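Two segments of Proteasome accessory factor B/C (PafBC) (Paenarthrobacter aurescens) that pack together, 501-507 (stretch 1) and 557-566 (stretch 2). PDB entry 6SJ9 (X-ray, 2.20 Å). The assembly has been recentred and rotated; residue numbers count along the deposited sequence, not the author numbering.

Stretch 1 501-507: EGRQLRL
Stretch 2, residues 557-566: LEPNGRAVSG

The apolar centre is a cluster of three leucines and a proline ring. Leu 557 (chi1 -76°, m; chi2 162°, t) brings CD2 to 3.6 Å from Leu 507 CD1 and 3.9 Å from Leu 505 CD1. Leu 507 (t, p) and Leu 557 share one face of the sheet, which explains how their branched ends meet. Leu 505 (m, t) points its CA-to-CB bond away overall, yet its end returns: Leu 505 CD2 lies 3.6 Å from Pro 559 N and 4.2 Å from Pro 559 CD. All three leucines are buried, a setting suited to their hydrocarbon side chains.

The backbones around this cluster are extended and run antiparallel, the axes of 503-507 and 557-560 making 132° between N-to-C directions and approaching to 4.3 Å. Leu 507 pairs with Leu 557 (CA to CA 4.7 Å) and Leu 505 with Pro 559 (CA to CA 4.4 Å), both non-hydrogen-bonded pairs; at the latter, proline has no amide hydrogen to leave unpaired. Between them, Arg 506 and Glu 558 (CA to CA 5.2 Å) bond twice: Arg 506 N to Glu 558 O at 2.7 Å, and Glu 558 N to Arg 506 O at 3.1 Å. Their side chains share the face opposite Leu 507 and Leu 557, and the end of Arg 506 (t, p, t) leads away.

Beyond Leu 505 the register shifts by two, a beta bulge, so that Arg 503 pairs with Ala 563 (CA to CA 4.6 Å). The chain turns at Gly 561 (phi/psi 89/-10), where a CB would be jammed against the preceding carbonyl oxygen. Buried Gln 504 spans the bulge: its N donates to Arg 562 O at 2.8 Å, its O accepts a weak bond from Asn 560 N at 3.5 Å, and its OE1 accepts from Asn 560 ND2 at 2.8 Å and 175°. Both amide side chains point toward the opposing stretch, Gln 504 with chi1 -137° between wells and chi2 t, Asn 560 with chi1 62° (p). Asn 560 OD1 accepts from Arg 562 N at 3.0 Å, bracing the corner. A water lies 2.7 Å from both Gln 504 O and Arg 562 O.

At the outer end, Val 564 N donates to Gly 502 O at 2.9 Å. Gly 502 (74/32) closes a Schellman motif, its positive phi favouring glycine. Exposed Arg 503 (m, t, t) points away and forms a salt bridge with Glu 501, NE to OE1 at 2.6 Å. The contact buries 705 Å² in total.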

# COMPACT_ATOMS: atom_id res chain seq x y z
N GLU A 501 1.61 17.38 30.42
CA GLU A 501 1.63 18.70 31.02
C GLU A 501 1.61 19.85 30.02
O GLU A 501 1.64 21.00 30.44
CB GLU A 501 2.84 18.81 31.95
CG GLU A 501 2.73 17.75 33.08
CD GLU A 501 3.97 17.68 33.96
OE1 GLU A 501 4.97 18.42 33.76
OE2 GLU A 501 3.94 16.82 34.85
N GLY A 502 1.54 19.58 28.72
CA GLY A 502 1.43 20.70 27.79
C GLY A 502 2.74 21.48 27.62
O GLY A 502 2.70 22.69 27.43
N ARG A 503 3.90 20.81 27.71
CA ARG A 503 5.21 21.49 27.66
C ARG A 503 5.89 21.33 26.30
O ARG A 503 6.02 20.21 25.78
CB ARG A 503 6.20 20.95 28.72
CG ARG A 503 5.67 20.98 30.15
CD ARG A 503 6.72 20.51 31.17
NE ARG A 503 6.04 20.42 32.45
CZ ARG A 503 5.80 21.46 33.26
NH1 ARG A 503 6.24 22.71 32.96
NH2 ARG A 503 5.09 21.27 34.37
N GLN A 504 6.46 22.42 25.84
CA GLN A 504 7.35 22.38 24.69
C GLN A 504 8.69 21.74 25.06
O GLN A 504 9.16 21.82 26.20
CB GLN A 504 7.55 23.80 24.17
CG GLN A 504 7.50 23.90 22.71
CD GLN A 504 7.65 25.31 22.20
OE1 GLN A 504 8.64 25.94 22.43
NE2 GLN A 504 6.64 25.80 21.48
N LEU A 505 9.33 21.11 24.07
CA LEU A 505 10.62 20.46 24.28
C LEU A 505 11.66 21.03 23.32
O LEU A 505 11.37 21.29 22.16
CB LEU A 505 10.53 18.93 24.07
CG LEU A 505 9.68 18.18 25.11
CD1 LEU A 505 9.49 16.72 24.76
CD2 LEU A 505 10.45 18.19 26.46
N ARG A 506 12.85 21.19 23.83
CA ARG A 506 14.03 21.38 23.00
C ARG A 506 14.58 20.01 22.66
O ARG A 506 15.01 19.28 23.55
CB ARG A 506 15.11 22.15 23.75
CG ARG A 506 16.33 22.53 22.89
CD ARG A 506 15.95 23.50 21.80
NE ARG A 506 17.11 24.14 21.18
CZ ARG A 506 17.03 24.91 20.10
NH1 ARG A 506 15.83 25.12 19.55
NH2 ARG A 506 18.13 25.45 19.58
N LEU A 507 14.61 19.68 21.37
CA LEU A 507 15.02 18.38 20.87
C LEU A 507 16.34 18.52 20.12
O LEU A 507 16.51 19.41 19.27
CB LEU A 507 13.94 17.80 19.94
CG LEU A 507 14.43 16.68 19.04
CD1 LEU A 507 14.77 15.40 19.87
CD2 LEU A 507 13.31 16.45 17.97
N LEU A 557 16.37 15.51 25.07
CA LEU A 557 15.12 16.26 25.09
C LEU A 557 15.04 16.94 26.44
O LEU A 557 15.20 16.26 27.46
CB LEU A 557 13.91 15.34 24.97
CG LEU A 557 13.60 14.79 23.61
CD1 LEU A 557 12.71 13.61 23.80
CD2 LEU A 557 12.86 15.86 22.89
N GLU A 558 14.75 18.25 26.44
CA GLU A 558 14.63 19.05 27.63
C GLU A 558 13.48 20.03 27.43
O GLU A 558 13.43 20.74 26.41
CB GLU A 558 15.90 19.86 27.98
CG GLU A 558 17.22 19.21 27.67
CD GLU A 558 17.72 18.27 28.77
OE1 GLU A 558 16.97 18.07 29.77
OE2 GLU A 558 18.85 17.72 28.64
N PRO A 559 12.68 20.23 28.46
CA PRO A 559 11.73 21.34 28.44
C PRO A 559 12.47 22.65 28.22
O PRO A 559 13.60 22.83 28.64
CB PRO A 559 11.09 21.29 29.83
CG PRO A 559 11.36 19.84 30.33
CD PRO A 559 12.69 19.48 29.73
N ASN A 560 11.82 23.57 27.55
CA ASN A 560 12.38 24.91 27.33
C ASN A 560 11.56 25.96 28.05
O ASN A 560 11.69 27.16 27.76
CB ASN A 560 12.46 25.25 25.84
CG ASN A 560 11.07 25.28 25.18
OD1 ASN A 560 10.05 25.19 25.85
ND2 ASN A 560 11.05 25.52 23.87
N GLY A 561 10.66 25.53 28.92
CA GLY A 561 9.94 26.42 29.77
C GLY A 561 8.68 26.93 29.16
O GLY A 561 7.88 27.56 29.87
N ARG A 562 8.46 26.70 27.86
CA ARG A 562 7.27 27.25 27.22
C ARG A 562 6.18 26.19 27.12
O ARG A 562 6.48 25.00 27.00
CB ARG A 562 7.62 27.85 25.86
CG ARG A 562 8.61 29.02 26.09
CD ARG A 562 9.67 29.13 25.06
NE ARG A 562 10.31 30.48 25.17
CZ ARG A 562 11.18 30.86 26.13
NH1 ARG A 562 11.54 30.05 27.14
NH2 ARG A 562 11.65 32.07 26.09
N ALA A 563 4.91 26.64 27.07
CA ALA A 563 3.78 25.77 26.77
C ALA A 563 3.74 25.44 25.29
O ALA A 563 4.14 26.24 24.45
CB ALA A 563 2.44 26.47 27.11
N VAL A 564 3.16 24.27 24.99
CA VAL A 564 3.02 23.88 23.59
C VAL A 564 2.29 25.01 22.86
O VAL A 564 1.44 25.70 23.43
CB VAL A 564 2.28 22.53 23.44
CG1 VAL A 564 3.14 21.41 23.97
CG2 VAL A 564 0.87 22.56 24.12
N SER A 565 2.75 25.29 21.65
CA SER A 565 2.24 26.45 20.93
C SER A 565 0.85 26.21 20.39
O SER A 565 0.11 27.16 20.13
CB SER A 565 3.18 26.81 19.78
OG SER A 565 2.96 25.83 18.77
N GLY A 566 0.49 24.95 20.15
CA GLY A 566 -0.79 24.73 19.51
C GLY A 566 -0.82 25.08 18.03
O GLY A 566 -1.89 25.40 17.51
O HOH W 1 8.47 23.56 28.20